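Side-chain contacts in CYTH domain-containing protein (Pyrococcus horikoshii, PDB 2EEN), which is of unknown function but has a CYTH fold and probably binds or processes triphosphate-containing compounds within its antiparallel beta-sheet tunnel: residues 40-44 with 45-49; 166-170 with 171-175. All coordinates share one frame; numbering follows the deposited sequence.

Overall arrangement
Both contacts are local: contact 1 wraps the short helix 42-45, and contact 2 opens helix 170-176. Contact 1, residues 40-49, comes first along the chain, in the connection between the neighbouring strands 23-36 and 48-56. Contact 2, residues 166-175, comes much later, after helix 146-160, and packs on strands 3-9, 102-117 and 131-139. Strand 23-36 relates the two, since it pairs with 48-56 on one side and 102-117 on the other. Their centres are 13 Å apart and their nearest atoms about 5 Å, so they do not touch. Contact 1 serves the dimer face, whereas contact 2 ties the C-terminal helix to the sheet of its own chain.

Contact 1: 40-44 with 45-49; sequences RDFSK and TDEAL
Phe42 and Glu47 meet where the chain leaves helix 42-45 for strand 48-56. The ring of Phe42 lies against the start of Glu47's side chain: CD1 approaches Glu47 CB at 3.4 Å, and the backbone carbon of Glu47 and the nitrogen of Ala48 lie over one ring face. Leu49 CB comes obliquely to the ring. The backbone closes the turn beneath, with Glu47 N donating to Phe42 O at 3.1 Å.

Glu47 sends CG off beside its own backbone N (chi1 -67°) and then runs extended, which brings the carboxylate past the ring to Arg40. The guanidinium grips it side-on, with NE on OE1 and NH2 on OE2, and the two planes are only 9° apart. Arg40 NE lies 2.8 Å from Glu47 OE1, and both oxygens are met on their syn sides, the bonds tilted somewhat from the planes. Thr45 adds a third hold: OG1 donates to the anti lone pair of Glu47 OE1 at 2.6 Å, while the same hydroxyl lies at the edge of the Phe42 ring. Tyr66 OH bonds to Glu47 OE2, and Arg40 NH2 also reaches Arg98 O of the second subunit, whose Leu99 packs on Phe42. At the helix start, Asp41 is the N-cap and accepts from Ser43 N.

Were Glu47 an alanine, Arg40 would probably lose its charged mate and hold mainly to Arg98 O of the second subunit, and the Thr45 hydroxyl would lack this acceptor.

The turn belongs to the dimer interface: it follows Cys39, where an interchain disulfide is seen, and Arg40, Phe42, Glu47 and Leu49 all meet the second subunit. With Arg40 and the hydroxyls of Thr45 and Tyr66 converging on it, the carboxylate is likely to stay ionised, and its pairing probably helps hold Arg40 in place for that neighbour.

Contact 2: 166-170 with 171-175; sequences ERRSY and LELLL
A capping box opens helix 170-176, built by Ser169 at the N-cap and Glu172 three residues on. Glu172 N donates to Ser169 OG at 3.1 Å, and in return Ser169 N gives a nearly straight bond (169°) to the anti lone pair of Glu172 OE1, 2.9 Å away. The serine hydroxyl also donates to that oxygen. With chi1 at 60°, OG sits between the serine's backbone N and carbonyl carbon, where it can serve both the amide and the carboxylate.

Just before the box, Arg168 grips Glu166 side-on, NE on OE2 at 2.6 Å and NH2 on OE1, while its backbone N also binds OE2. Leu173 rests its CD2 on one face of this guanidinium, 3.4 Å from Arg168 CZ, covering the ion pair. Arg168 NH1 also pairs with Glu176.

Tyr170 OH hydrogen-bonds to Asp125 OD2 on strand 120-127, and the ring stands edge-to-face with Phe133 of strand 131-139. Lys7 of strand 3-9, probably the lysine of the CYTH ExExK signature, bonds through NZ to Arg168 O and makes a cation-pi contact with Tyr170. Leu173 packs on Tyr9 of the same strand, Leu171 and Leu174 on Leu105 of strand 102-117.

Contact 1: 40-44 with 45-49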
loop_
_atom_site.group_PDB
_atom_site.type_symbol
_atom_site.label_atom_id
_atom_site.label_comp_id
_atom_site.label_asym_id
_atom_site.label_seq_id
_atom_site.Cartn_x
_atom_site.Cartn_y
_atom_site.Cartn_z
ATOM N N ARG A 40 -9.588 13.127 6.767
ATOM C CA ARG A 40 -9.100 13.850 7.927
ATOM C C ARG A 40 -7.869 14.662 7.582
ATOM O O ARG A 40 -7.188 14.394 6.596
ATOM C CB ARG A 40 -8.808 12.885 9.078
ATOM C CG ARG A 40 -7.786 11.804 8.776
ATOM C CD ARG A 40 -7.572 10.927 10.013
ATOM N NE ARG A 40 -6.443 10.015 9.855
ATOM C CZ ARG A 40 -6.541 8.734 9.507
ATOM N NH1 ARG A 40 -7.729 8.181 9.278
ATOM N NH2 ARG A 40 -5.439 8.006 9.377
ATOM N N ASP A 41 -7.596 15.669 8.399
ATOM C CA ASP A 41 -6.463 16.542 8.168
ATOM C C ASP A 41 -5.248 16.002 8.897
ATOM O O ASP A 41 -5.149 16.127 10.121
ATOM C CB ASP A 41 -6.787 17.944 8.680
ATOM C CG ASP A 41 -5.775 18.974 8.228
ATOM O OD1 ASP A 41 -4.677 18.570 7.786
ATOM O OD2 ASP A 41 -6.073 20.186 8.320
ATOM N N PHE A 42 -4.326 15.403 8.149
ATOM C CA PHE A 42 -3.123 14.843 8.752
ATOM C C PHE A 42 -2.335 15.864 9.538
ATOM O O PHE A 42 -1.639 15.508 10.480
ATOM C CB PHE A 42 -2.197 14.243 7.698
ATOM C CG PHE A 42 -2.581 12.869 7.248
ATOM C CD1 PHE A 42 -3.352 12.035 8.054
ATOM C CD2 PHE A 42 -2.102 12.376 6.039
ATOM C CE1 PHE A 42 -3.638 10.727 7.670
ATOM C CE2 PHE A 42 -2.379 11.072 5.641
ATOM C CZ PHE A 42 -3.149 10.242 6.460
ATOM N N SER A 43 -2.427 17.131 9.154
ATOM C CA SER A 43 -1.684 18.161 9.869
ATOM C C SER A 43 -2.244 18.360 11.276
ATOM O O SER A 43 -1.545 18.848 12.163
ATOM C CB SER A 43 -1.697 19.479 9.084
ATOM O OG SER A 43 -3.003 19.996 8.937
ATOM N N LYS A 44 -3.498 17.966 11.482
ATOM C CA LYS A 44 -4.141 18.091 12.787
ATOM C C LYS A 44 -3.958 16.831 13.630
ATOM O O LYS A 44 -3.979 16.885 14.859
ATOM C CB LYS A 44 -5.639 18.368 12.621
ATOM C CG LYS A 44 -5.960 19.748 12.076
ATOM C CD LYS A 44 -5.529 20.837 13.042
ATOM C CE LYS A 44 -5.900 22.214 12.507
ATOM N NZ LYS A 44 -7.365 22.320 12.253
ATOM N N THR A 45 -3.780 15.693 12.966
ATOM C CA THR A 45 -3.606 14.425 13.666
ATOM C C THR A 45 -2.135 14.006 13.742
ATOM O O THR A 45 -1.800 12.988 14.354
ATOM C CB THR A 45 -4.404 13.316 12.977
ATOM O OG1 THR A 45 -3.959 13.195 11.621
ATOM C CG2 THR A 45 -5.893 13.645 12.989
ATOM N N ASP A 46 -1.276 14.805 13.119
ATOM C CA ASP A 46 0.165 14.577 13.096
ATOM C C ASP A 46 0.539 13.253 12.450
ATOM O O ASP A 46 1.429 12.540 12.910
ATOM C CB ASP A 46 0.738 14.663 14.513
ATOM C CG ASP A 46 2.250 14.762 14.524
ATOM O OD1 ASP A 46 2.825 15.285 13.545
ATOM O OD2 ASP A 46 2.867 14.336 15.523
ATOM N N GLU A 47 -0.148 12.934 11.365
ATOM C CA GLU A 47 0.124 11.712 10.629
ATOM C C GLU A 47 0.722 12.091 9.283
ATOM O O GLU A 47 0.703 13.253 8.890
ATOM C CB GLU A 47 -1.167 10.952 10.390
ATOM C CG GLU A 47 -1.804 10.402 11.625
ATOM C CD GLU A 47 -3.174 9.855 11.318
ATOM O OE1 GLU A 47 -4.133 10.654 11.261
ATOM O OE2 GLU A 47 -3.289 8.637 11.106
ATOM N N ALA A 48 1.261 11.106 8.573
ATOM C CA ALA A 48 1.830 11.360 7.259
ATOM C C ALA A 48 1.781 10.097 6.415
ATOM O O ALA A 48 1.816 8.980 6.934
ATOM C CB ALA A 48 3.277 11.847 7.383
ATOM N N LEU A 49 1.658 10.284 5.109
ATOM C CA LEU A 49 1.657 9.167 4.182
ATOM C C LEU A 49 2.520 9.661 3.042
ATOM O O LEU A 49 2.283 10.736 2.486
ATOM C CB LEU A 49 0.250 8.844 3.683
ATOM C CG LEU A 49 0.253 7.636 2.740
ATOM C CD1 LEU A 49 0.664 6.361 3.508
ATOM C CD2 LEU A 49 -1.129 7.467 2.141
#

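Contact 2: 166-170 with 171-175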
loop_
_atom_site.group_PDB
_atom_site.type_symbol
_atom_site.label_atom_id
_atom_site.label_comp_id
_atom_site.label_asym_id
_atom_site.label_seq_id
_atom_site.Cartn_x
_atom_site.Cartn_y
_atom_site.Cartn_z
ATOM N N GLU A 166 15.452 20.190 15.405
ATOM C CA GLU A 166 14.157 20.445 14.766
ATOM C C GLU A 166 13.274 19.187 14.744
ATOM O O GLU A 166 13.610 18.156 14.178
ATOM C CB GLU A 166 14.414 20.918 13.330
ATOM C CG GLU A 166 13.119 21.176 12.562
ATOM C CD GLU A 166 12.418 22.378 13.159
ATOM O OE1 GLU A 166 12.897 23.482 12.999
ATOM O OE2 GLU A 166 11.362 22.198 13.757
ATOM N N ARG A 167 12.114 19.288 15.432
ATOM C CA ARG A 167 11.178 18.167 15.427
ATOM C C ARG A 167 10.214 18.248 14.242
ATOM O O ARG A 167 9.470 17.320 13.938
ATOM C CB ARG A 167 10.358 18.229 16.721
ATOM C CG ARG A 167 11.090 17.701 17.953
ATOM C CD ARG A 167 10.170 17.643 19.175
ATOM N NE ARG A 167 9.060 16.734 18.907
ATOM C CZ ARG A 167 7.975 16.754 19.717
ATOM N NH1 ARG A 167 7.905 17.592 20.737
ATOM N NH2 ARG A 167 6.973 15.902 19.479
ATOM N N ARG A 168 10.167 19.434 13.610
ATOM C CA ARG A 168 9.309 19.573 12.446
ATOM C C ARG A 168 9.928 18.868 11.243
ATOM O O ARG A 168 11.122 18.935 10.996
ATOM C CB ARG A 168 9.147 21.063 12.123
ATOM C CG ARG A 168 8.152 21.788 13.028
ATOM C CD ARG A 168 8.132 23.296 12.751
ATOM N NE ARG A 168 9.488 23.826 12.847
ATOM C CZ ARG A 168 9.712 25.136 12.585
ATOM N NH1 ARG A 168 8.721 25.942 12.242
ATOM N NH2 ARG A 168 10.956 25.610 12.691
ATOM N N SER A 169 9.068 18.179 10.512
ATOM C CA SER A 169 9.475 17.447 9.329
ATOM C C SER A 169 9.810 18.430 8.222
ATOM O O SER A 169 9.406 19.600 8.264
ATOM C CB SER A 169 8.334 16.554 8.862
ATOM O OG SER A 169 7.195 17.339 8.545
ATOM N N TYR A 170 10.546 17.958 7.225
ATOM C CA TYR A 170 10.880 18.819 6.103
ATOM C C TYR A 170 9.579 19.278 5.461
ATOM O O TYR A 170 9.467 20.420 5.017
ATOM C CB TYR A 170 11.723 18.067 5.075
ATOM C CG TYR A 170 13.083 17.672 5.588
ATOM C CD1 TYR A 170 13.896 18.599 6.245
ATOM C CD2 TYR A 170 13.568 16.380 5.405
ATOM C CE1 TYR A 170 15.154 18.247 6.707
ATOM C CE2 TYR A 170 14.828 16.019 5.861
ATOM C CZ TYR A 170 15.614 16.952 6.510
ATOM O OH TYR A 170 16.853 16.588 6.964
ATOM N N LEU A 171 8.595 18.383 5.416
ATOM C CA LEU A 171 7.300 18.713 4.835
ATOM C C LEU A 171 6.692 19.913 5.551
ATOM O O LEU A 171 6.265 20.873 4.910
ATOM C CB LEU A 171 6.340 17.525 4.944
ATOM C CG LEU A 171 4.892 17.811 4.534
ATOM C CD1 LEU A 171 4.848 18.197 3.063
ATOM C CD2 LEU A 171 4.026 16.584 4.794
ATOM N N GLU A 172 6.655 19.854 6.877
ATOM C CA GLU A 172 6.089 20.948 7.664
ATOM C C GLU A 172 6.849 22.248 7.454
ATOM O O GLU A 172 6.254 23.324 7.364
ATOM C CB GLU A 172 6.094 20.584 9.148
ATOM C CG GLU A 172 5.101 19.503 9.515
ATOM C CD GLU A 172 5.214 19.079 10.968
ATOM O OE1 GLU A 172 6.262 18.515 11.348
ATOM O OE2 GLU A 172 4.253 19.310 11.732
ATOM N N LEU A 173 8.168 22.144 7.393
ATOM C CA LEU A 173 9.009 23.311 7.195
ATOM C C LEU A 173 8.743 23.916 5.825
ATOM O O LEU A 173 8.660 25.137 5.684
ATOM C CB LEU A 173 10.485 22.918 7.323
ATOM C CG LEU A 173 10.898 22.506 8.737
ATOM C CD1 LEU A 173 12.317 21.985 8.720
ATOM C CD2 LEU A 173 10.777 23.698 9.681
ATOM N N LEU A 174 8.599 23.069 4.814
ATOM C CA LEU A 174 8.344 23.585 3.479
ATOM C C LEU A 174 6.941 24.175 3.379
ATOM O O LEU A 174 6.746 25.178 2.705
ATOM C CB LEU A 174 8.554 22.492 2.427
ATOM C CG LEU A 174 10.033 22.185 2.162
ATOM C CD1 LEU A 174 10.186 20.814 1.513
ATOM C CD2 LEU A 174 10.628 23.278 1.284
ATOM N N LEU A 175 5.973 23.575 4.063
ATOM C CA LEU A 175 4.603 24.087 4.003
ATOM C C LEU A 175 4.485 25.470 4.617
ATOM O O LEU A 175 3.670 26.293 4.179
ATOM C CB LEU A 175 3.641 23.125 4.702
ATOM C CG LEU A 175 3.369 21.834 3.924
ATOM C CD1 LEU A 175 2.389 20.966 4.701
ATOM C CD2 LEU A 175 2.812 22.168 2.545
#